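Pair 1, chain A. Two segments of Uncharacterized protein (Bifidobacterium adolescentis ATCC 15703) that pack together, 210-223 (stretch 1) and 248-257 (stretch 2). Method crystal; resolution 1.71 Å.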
# COMPACT_ATOMS: atom_id res chain seq x y z
N ASP A 210 23.06 3.23 1.44
CA ASP A 210 23.77 1.96 1.32
C ASP A 210 22.85 0.93 0.69
O ASP A 210 21.93 0.43 1.34
CB ASP A 210 24.22 1.47 2.69
CG ASP A 210 25.20 0.32 2.60
OD1 ASP A 210 25.07 -0.50 1.66
OD2 ASP A 210 26.09 0.22 3.47
N GLU A 211 23.10 0.60 -0.58
CA GLU A 211 22.27 -0.37 -1.28
C GLU A 211 22.30 -1.77 -0.69
O GLU A 211 21.34 -2.53 -0.86
CB GLU A 211 22.65 -0.41 -2.76
CG GLU A 211 22.02 0.70 -3.59
CD GLU A 211 22.41 0.64 -5.05
OE1 GLU A 211 22.43 -0.48 -5.62
OE2 GLU A 211 22.68 1.71 -5.64
N THR A 212 23.38 -2.14 -0.00
CA THR A 212 23.43 -3.47 0.59
C THR A 212 22.45 -3.55 1.76
O THR A 212 21.87 -4.60 2.03
CB THR A 212 24.85 -3.84 1.08
OG1 THR A 212 25.27 -2.94 2.11
CG2 THR A 212 25.84 -3.77 -0.08
N VAL A 213 22.26 -2.43 2.46
CA VAL A 213 21.34 -2.38 3.59
C VAL A 213 19.90 -2.40 3.06
O VAL A 213 19.03 -3.08 3.60
CB VAL A 213 21.55 -1.09 4.41
CG1 VAL A 213 20.47 -0.97 5.49
CG2 VAL A 213 22.93 -1.10 5.04
N ILE A 214 19.66 -1.63 2.01
CA ILE A 214 18.34 -1.56 1.40
C ILE A 214 17.93 -2.93 0.86
O ILE A 214 16.83 -3.42 1.13
CB ILE A 214 18.35 -0.52 0.26
CG1 ILE A 214 18.59 0.88 0.85
CG2 ILE A 214 17.04 -0.58 -0.52
CD1 ILE A 214 18.69 1.99 -0.16
N ARG A 215 18.83 -3.55 0.09
CA ARG A 215 18.55 -4.86 -0.49
C ARG A 215 18.31 -5.92 0.59
O ARG A 215 17.41 -6.74 0.46
CB ARG A 215 19.70 -5.29 -1.40
CG ARG A 215 19.89 -4.41 -2.63
CD ARG A 215 21.08 -4.85 -3.47
NE ARG A 215 20.87 -6.14 -4.14
CZ ARG A 215 19.96 -6.34 -5.09
NH1 ARG A 215 19.18 -5.35 -5.49
NH2 ARG A 215 19.84 -7.54 -5.64
N ARG A 216 19.11 -5.88 1.65
CA ARG A 216 18.97 -6.87 2.72
C ARG A 216 17.57 -6.84 3.34
O ARG A 216 16.99 -7.89 3.63
CB ARG A 216 20.03 -6.64 3.80
CG ARG A 216 19.99 -7.69 4.92
CD ARG A 216 21.17 -7.53 5.87
NE ARG A 216 22.45 -7.61 5.17
CZ ARG A 216 23.28 -6.58 5.01
NH1 ARG A 216 22.97 -5.39 5.50
NH2 ARG A 216 24.41 -6.74 4.34
N GLY A 217 17.04 -5.63 3.54
CA GLY A 217 15.72 -5.49 4.11
C GLY A 217 14.60 -5.98 3.22
O GLY A 217 13.65 -6.62 3.70
N PHE A 218 14.68 -5.70 1.92
CA PHE A 218 13.65 -6.15 0.98
C PHE A 218 13.72 -7.66 0.85
O PHE A 218 12.69 -8.35 0.76
CB PHE A 218 13.84 -5.51 -0.39
CG PHE A 218 13.63 -4.02 -0.42
CD1 PHE A 218 12.70 -3.41 0.43
CD2 PHE A 218 14.33 -3.22 -1.32
CE1 PHE A 218 12.46 -2.04 0.36
CE2 PHE A 218 14.10 -1.85 -1.40
CZ PHE A 218 13.16 -1.26 -0.56
N SER A 219 14.94 -8.18 0.83
CA SER A 219 15.16 -9.61 0.71
C SER A 219 14.57 -10.30 1.94
O SER A 219 13.93 -11.35 1.82
CB SER A 219 16.66 -9.90 0.63
OG SER A 219 16.92 -11.29 0.54
N HIS A 220 14.77 -9.71 3.11
CA HIS A 220 14.25 -10.28 4.34
C HIS A 220 12.73 -10.32 4.29
O HIS A 220 12.12 -11.32 4.69
CB HIS A 220 14.73 -9.48 5.54
CG HIS A 220 14.17 -9.95 6.85
ND1 HIS A 220 12.90 -9.64 7.27
CD2 HIS A 220 14.71 -10.73 7.82
CE1 HIS A 220 12.68 -10.20 8.45
NE2 HIS A 220 13.76 -10.86 8.80
N LEU A 221 12.11 -9.26 3.79
CA LEU A 221 10.65 -9.21 3.71
C LEU A 221 10.13 -10.31 2.78
O LEU A 221 9.15 -10.98 3.09
CB LEU A 221 10.17 -7.85 3.21
CG LEU A 221 8.71 -7.55 3.57
CD1 LEU A 221 8.59 -7.36 5.07
CD2 LEU A 221 8.23 -6.30 2.83
N ARG A 222 10.80 -10.49 1.64
CA ARG A 222 10.38 -11.51 0.69
C ARG A 222 10.47 -12.91 1.30
O ARG A 222 9.55 -13.72 1.16
CB ARG A 222 11.23 -11.47 -0.58
CG ARG A 222 10.79 -12.50 -1.62
CD ARG A 222 11.75 -12.64 -2.79
NE ARG A 222 13.00 -13.29 -2.40
CZ ARG A 222 14.15 -12.65 -2.23
NH1 ARG A 222 14.23 -11.34 -2.42
NH2 ARG A 222 15.24 -13.33 -1.88
N LYS A 223 11.59 -13.20 1.95
CA LYS A 223 11.78 -14.52 2.57
C LYS A 223 10.74 -14.76 3.65
O LYS A 223 10.22 -15.87 3.80
CB LYS A 223 13.18 -14.64 3.16
CG LYS A 223 14.29 -14.68 2.12
CD LYS A 223 15.64 -14.86 2.78
CE LYS A 223 16.75 -14.90 1.74
NZ LYS A 223 18.08 -15.12 2.37
N GLY A 248 12.78 6.62 -4.44
CA GLY A 248 14.22 6.48 -4.43
C GLY A 248 14.83 5.10 -4.50
O GLY A 248 16.03 4.97 -4.80
N ASP A 249 14.04 4.06 -4.26
CA ASP A 249 14.60 2.71 -4.28
C ASP A 249 13.71 1.66 -4.93
O ASP A 249 13.88 0.47 -4.68
CB ASP A 249 14.92 2.27 -2.85
CG ASP A 249 13.69 2.27 -1.96
OD1 ASP A 249 12.57 2.35 -2.51
OD2 ASP A 249 13.82 2.16 -0.72
N MSE A 250 12.77 2.07 -5.79
CA MSE A 250 11.89 1.08 -6.40
C MSE A 250 12.59 0.04 -7.28
O MSE A 250 12.17 -1.11 -7.35
CB MSE A 250 10.76 1.77 -7.20
CG MSE A 250 11.19 2.54 -8.42
SE MSE A 250 9.66 3.18 -9.43
CE MSE A 250 9.41 4.85 -8.54
N GLU A 251 13.67 0.44 -7.96
CA GLU A 251 14.40 -0.51 -8.80
C GLU A 251 14.92 -1.67 -7.94
O GLU A 251 14.79 -2.83 -8.31
CB GLU A 251 15.59 0.18 -9.49
CG GLU A 251 15.26 0.97 -10.75
CD GLU A 251 14.45 2.22 -10.49
OE1 GLU A 251 14.52 2.76 -9.36
OE2 GLU A 251 13.76 2.67 -11.42
N LEU A 252 15.50 -1.34 -6.78
CA LEU A 252 16.02 -2.37 -5.88
C LEU A 252 14.90 -3.23 -5.31
O LEU A 252 15.03 -4.45 -5.18
CB LEU A 252 16.81 -1.71 -4.74
CG LEU A 252 18.05 -0.91 -5.14
CD1 LEU A 252 18.57 -0.14 -3.93
CD2 LEU A 252 19.12 -1.85 -5.68
N ALA A 253 13.79 -2.59 -4.96
CA ALA A 253 12.65 -3.31 -4.41
C ALA A 253 12.15 -4.32 -5.42
O ALA A 253 11.87 -5.47 -5.09
CB ALA A 253 11.53 -2.34 -4.05
N ILE A 254 12.03 -3.89 -6.67
CA ILE A 254 11.54 -4.78 -7.71
C ILE A 254 12.52 -5.92 -7.96
O ILE A 254 12.11 -7.06 -8.22
CB ILE A 254 11.25 -3.98 -9.00
CG1 ILE A 254 10.08 -3.02 -8.73
CG2 ILE A 254 10.90 -4.93 -10.14
CD1 ILE A 254 9.78 -2.06 -9.85
N ALA A 255 13.82 -5.64 -7.87
CA ALA A 255 14.82 -6.68 -8.06
C ALA A 255 14.68 -7.73 -6.96
O ALA A 255 14.98 -8.90 -7.17
CB ALA A 255 16.23 -6.07 -8.02
N GLU A 256 14.21 -7.30 -5.79
CA GLU A 256 14.05 -8.21 -4.66
C GLU A 256 12.65 -8.82 -4.51
O GLU A 256 12.32 -9.41 -3.48
CB GLU A 256 14.45 -7.52 -3.35
CG GLU A 256 15.94 -7.20 -3.21
CD GLU A 256 16.84 -8.43 -3.33
OE1 GLU A 256 16.44 -9.52 -2.86
OE2 GLU A 256 17.95 -8.30 -3.88
N GLY A 257 11.81 -8.66 -5.53
CA GLY A 257 10.48 -9.26 -5.49
C GLY A 257 9.25 -8.44 -5.15
O GLY A 257 8.16 -9.00 -4.98
O HOH W 1 17.44 -12.10 -1.86

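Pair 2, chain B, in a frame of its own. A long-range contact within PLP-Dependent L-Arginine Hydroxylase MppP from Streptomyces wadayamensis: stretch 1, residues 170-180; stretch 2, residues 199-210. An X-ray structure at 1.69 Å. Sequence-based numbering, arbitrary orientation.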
# COMPACT_ATOMS: atom_id res chain seq x y z
N ARG B 170 -0.61 6.49 -32.32
CA ARG B 170 0.33 7.33 -31.59
C ARG B 170 1.10 6.54 -30.54
O ARG B 170 2.30 6.76 -30.37
CB ARG B 170 -0.40 8.51 -30.94
CG ARG B 170 0.48 9.43 -30.09
CD ARG B 170 1.68 10.01 -30.84
NE ARG B 170 1.30 10.85 -31.98
CZ ARG B 170 2.14 11.22 -32.95
NH1 ARG B 170 3.41 10.85 -32.92
NH2 ARG B 170 1.70 11.98 -33.94
N LEU B 171 0.44 5.60 -29.85
CA LEU B 171 1.21 4.71 -28.97
C LEU B 171 2.30 4.02 -29.76
O LEU B 171 3.45 3.94 -29.30
CB LEU B 171 0.30 3.67 -28.31
CG LEU B 171 1.05 2.70 -27.36
CD1 LEU B 171 1.67 3.42 -26.17
CD2 LEU B 171 0.13 1.58 -26.83
N ARG B 172 1.97 3.54 -30.95
CA ARG B 172 2.96 2.84 -31.76
C ARG B 172 4.13 3.75 -32.08
O ARG B 172 5.30 3.37 -31.91
CB ARG B 172 2.32 2.31 -33.05
CG ARG B 172 3.32 1.66 -34.01
CD ARG B 172 2.60 1.06 -35.23
NE ARG B 172 1.64 0.05 -34.79
CZ ARG B 172 0.31 0.16 -34.84
NH1 ARG B 172 -0.43 -0.84 -34.39
NH2 ARG B 172 -0.28 1.24 -35.36
N ARG B 173 3.84 4.97 -32.53
CA ARG B 173 4.92 5.89 -32.88
C ARG B 173 5.75 6.27 -31.65
O ARG B 173 6.98 6.34 -31.72
CB ARG B 173 4.35 7.15 -33.55
CG ARG B 173 5.43 8.13 -33.98
CD ARG B 173 6.32 7.53 -35.10
NE ARG B 173 7.60 8.24 -35.20
CZ ARG B 173 8.77 7.67 -35.47
NH1 ARG B 173 8.88 6.35 -35.66
NH2 ARG B 173 9.86 8.43 -35.54
N LEU B 174 5.09 6.51 -30.52
CA LEU B 174 5.82 6.86 -29.31
C LEU B 174 6.72 5.71 -28.86
O LEU B 174 7.86 5.93 -28.44
CB LEU B 174 4.81 7.23 -28.22
CG LEU B 174 5.33 7.77 -26.90
CD1 LEU B 174 6.13 9.04 -27.10
CD2 LEU B 174 4.13 8.07 -26.00
N ALA B 175 6.21 4.48 -28.90
CA ALA B 175 7.04 3.34 -28.53
C ALA B 175 8.21 3.16 -29.50
O ALA B 175 9.32 2.81 -29.09
CB ALA B 175 6.19 2.08 -28.47
N GLU B 176 7.98 3.39 -30.80
CA GLU B 176 9.10 3.35 -31.74
C GLU B 176 10.14 4.42 -31.42
O GLU B 176 11.34 4.14 -31.47
CB GLU B 176 8.59 3.53 -33.17
CG GLU B 176 7.75 2.37 -33.67
CD GLU B 176 7.12 2.65 -35.01
OE1 GLU B 176 7.29 3.76 -35.56
OE2 GLU B 176 6.42 1.76 -35.53
N GLN B 177 9.70 5.65 -31.11
CA GLN B 177 10.62 6.72 -30.73
C GLN B 177 11.42 6.36 -29.48
O GLN B 177 12.64 6.56 -29.45
CB GLN B 177 9.88 8.04 -30.51
CG GLN B 177 9.19 8.65 -31.73
CD GLN B 177 8.92 10.09 -31.49
OE1 GLN B 177 7.87 10.47 -30.89
NE2 GLN B 177 9.88 10.93 -31.88
N CYS B 178 10.75 5.79 -28.46
CA CYS B 178 11.44 5.41 -27.24
C CYS B 178 12.45 4.32 -27.52
O CYS B 178 13.58 4.37 -27.03
CB CYS B 178 10.45 4.96 -26.17
SG CYS B 178 9.52 6.37 -25.48
N ALA B 179 12.08 3.34 -28.35
CA ALA B 179 13.04 2.30 -28.74
C ALA B 179 14.25 2.88 -29.45
O ALA B 179 15.39 2.44 -29.22
CB ALA B 179 12.37 1.28 -29.64
N GLU B 180 14.01 3.79 -30.39
CA GLU B 180 15.10 4.40 -31.15
C GLU B 180 16.07 5.14 -30.24
O GLU B 180 17.28 5.15 -30.50
CB GLU B 180 14.51 5.34 -32.22
CG GLU B 180 15.54 6.15 -33.04
CD GLU B 180 16.35 5.30 -34.01
OE1 GLU B 180 17.31 5.84 -34.58
OE2 GLU B 180 16.02 4.11 -34.20
N HIS B 199 -9.13 -0.14 -25.50
CA HIS B 199 -9.15 -1.59 -25.38
C HIS B 199 -8.45 -2.29 -26.53
O HIS B 199 -8.46 -3.52 -26.58
CB HIS B 199 -10.58 -2.10 -25.26
CG HIS B 199 -11.28 -1.63 -24.02
ND1 HIS B 199 -12.58 -1.97 -23.72
CD2 HIS B 199 -10.86 -0.81 -23.03
CE1 HIS B 199 -12.93 -1.37 -22.59
NE2 HIS B 199 -11.90 -0.67 -22.15
N TYR B 200 -7.82 -1.55 -27.44
CA TYR B 200 -6.88 -2.20 -28.33
C TYR B 200 -5.71 -2.72 -27.52
O TYR B 200 -5.43 -2.23 -26.42
CB TYR B 200 -6.43 -1.23 -29.42
CG TYR B 200 -5.57 -0.09 -28.95
CD1 TYR B 200 -4.19 -0.25 -28.81
CD2 TYR B 200 -6.11 1.17 -28.67
CE1 TYR B 200 -3.38 0.80 -28.41
CE2 TYR B 200 -5.29 2.23 -28.25
CZ TYR B 200 -3.93 2.01 -28.12
OH TYR B 200 -3.09 3.02 -27.74
N ASP B 201 -5.04 -3.74 -28.04
CA ASP B 201 -4.02 -4.46 -27.26
C ASP B 201 -2.75 -3.62 -27.16
O ASP B 201 -2.00 -3.50 -28.13
CB ASP B 201 -3.74 -5.81 -27.91
CG ASP B 201 -2.88 -6.71 -27.04
OD1 ASP B 201 -2.16 -6.19 -26.17
OD2 ASP B 201 -2.96 -7.95 -27.22
N HIS B 202 -2.52 -3.00 -25.99
CA HIS B 202 -1.35 -2.14 -25.80
C HIS B 202 -0.07 -2.94 -25.72
O HIS B 202 1.00 -2.47 -26.13
CB HIS B 202 -1.50 -1.33 -24.50
CG HIS B 202 -2.51 -0.23 -24.57
ND1 HIS B 202 -3.74 -0.38 -25.19
CD2 HIS B 202 -2.50 1.02 -24.06
CE1 HIS B 202 -4.41 0.75 -25.09
NE2 HIS B 202 -3.69 1.62 -24.41
N TYR B 203 -0.14 -4.14 -25.16
CA TYR B 203 1.06 -4.96 -25.02
C TYR B 203 1.57 -5.43 -26.37
O TYR B 203 2.78 -5.51 -26.58
CB TYR B 203 0.76 -6.11 -24.06
CG TYR B 203 0.43 -5.58 -22.69
CD1 TYR B 203 1.44 -5.27 -21.81
CD2 TYR B 203 -0.89 -5.33 -22.30
CE1 TYR B 203 1.17 -4.74 -20.55
CE2 TYR B 203 -1.17 -4.80 -21.04
CZ TYR B 203 -0.12 -4.51 -20.18
OH TYR B 203 -0.33 -3.98 -18.94
N ALA B 204 0.66 -5.71 -27.30
CA ALA B 204 1.08 -6.06 -28.65
C ALA B 204 1.85 -4.92 -29.29
O ALA B 204 2.90 -5.13 -29.91
CB ALA B 204 -0.15 -6.43 -29.48
N VAL B 205 1.35 -3.69 -29.13
CA VAL B 205 2.04 -2.52 -29.66
C VAL B 205 3.42 -2.38 -29.02
O VAL B 205 4.43 -2.22 -29.70
CB VAL B 205 1.20 -1.25 -29.44
CG1 VAL B 205 1.96 -0.02 -29.93
CG2 VAL B 205 -0.15 -1.37 -30.18
N LEU B 206 3.47 -2.45 -27.69
CA LEU B 206 4.74 -2.25 -27.00
C LEU B 206 5.76 -3.31 -27.36
O LEU B 206 6.94 -3.01 -27.58
CB LEU B 206 4.51 -2.24 -25.49
CG LEU B 206 3.70 -1.06 -24.99
CD1 LEU B 206 3.27 -1.30 -23.57
CD2 LEU B 206 4.47 0.26 -25.12
N GLN B 207 5.33 -4.57 -27.41
CA GLN B 207 6.26 -5.65 -27.74
C GLN B 207 6.71 -5.56 -29.19
O GLN B 207 7.87 -5.85 -29.50
CB GLN B 207 5.60 -6.99 -27.41
CG GLN B 207 5.42 -7.16 -25.90
CD GLN B 207 4.34 -8.16 -25.49
OE1 GLN B 207 3.43 -8.47 -26.25
NE2 GLN B 207 4.45 -8.65 -24.25
N GLU B 208 5.81 -5.21 -30.11
CA GLU B 208 6.21 -5.09 -31.51
C GLU B 208 7.25 -3.99 -31.70
O GLU B 208 8.15 -4.10 -32.54
CB GLU B 208 4.99 -4.83 -32.39
CG GLU B 208 5.32 -4.48 -33.86
CD GLU B 208 4.10 -4.02 -34.67
OE1 GLU B 208 3.71 -4.72 -35.63
OE2 GLU B 208 3.53 -2.96 -34.34
N ALA B 209 7.12 -2.90 -30.94
CA ALA B 209 8.05 -1.78 -31.08
C ALA B 209 9.38 -2.09 -30.43
O ALA B 209 10.42 -1.59 -30.86
CB ALA B 209 7.44 -0.50 -30.47
N GLY B 210 9.37 -2.91 -29.38
CA GLY B 210 10.62 -3.33 -28.77
C GLY B 210 11.30 -2.30 -27.92
O GLY B 210 12.52 -2.36 -27.74

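Both pairs pack two helices side by side, running in roughly the same direction. The axes approach to 9.3 Å at a crossing angle of -39° in pair 1, and to 8.9 Å at -32° in pair 2. Fourteen central residues superpose with an RMSD of 0.3 Å. The contact buries 601 Å² in pair 1 and 487 Å² in pair 2.

Ile A214 matches Leu B171. Both point toward the partner helix. Ile A214 touches Leu A252 (CG2 to CD1, 3.8 Å). Leu B171 is covered more extensively: its CG lies 3.9 Å from Val B205 CG1, and its CD2 lies 3.9 Å from Tyr B200 CE1, at the edge of the tyrosine ring.

Leu A252 matches Val B205. The leucine is a knob set among Glu A211, Ile A214, Arg A215 and Phe A218. The shorter valine lies against the backbone as well as the side chains, with CG1 3.5 Å from Arg B172 CA.

Phe A218 matches Ala B175, and Ala A253 matches Leu B206. Here large and small residues trade places. In pair 1 the bulk comes from the first helix: Ala A253 CB sits over the face of the Phe A218 ring, 4.0 Å from its centroid, in a CH-pi contact. In pair 2 the bulk comes from the second helix: the CB of Leu B206 points sideways, but the side chain reaches back so that CD2 lies 4.2 Å from Ala B175 CB.

Glu A256 matches Ala B209, and the chemistry differs most here. Glu A256 has the largest covered area in pair 1. It forms salt bridges with two arginines. Arg A222 NH1 donates hydrogen bonds to Glu A256 OE1 and O, both at 2.9 Å. Arg A215 NH2 lies 2.7 Å from Glu A256 OE2, but the oxygen sits over the guanidinium face, so the attraction is one of charge alone. A water joins Ser A219 OG, Arg A222 NH2 and Glu A256 OE1. In pair 2 small side chains meet instead: Ala B209 CB is 3.5 Å from Ala B175 CB. Ala B179, the match of Arg A222, brings its CB to 3.7 Å from Ala B209 O. No hydrogen bond crosses between these stretches.

Arg A215 matches Arg B172. The latter forms a longer salt bridge, NE to Glu B208 OE2 at 3.6 Å. Glu B208 matches Ala A255, so the acidic partner occupies a different position.

Gly A257 matches Gly B210. Both have positive phi, which favours glycine.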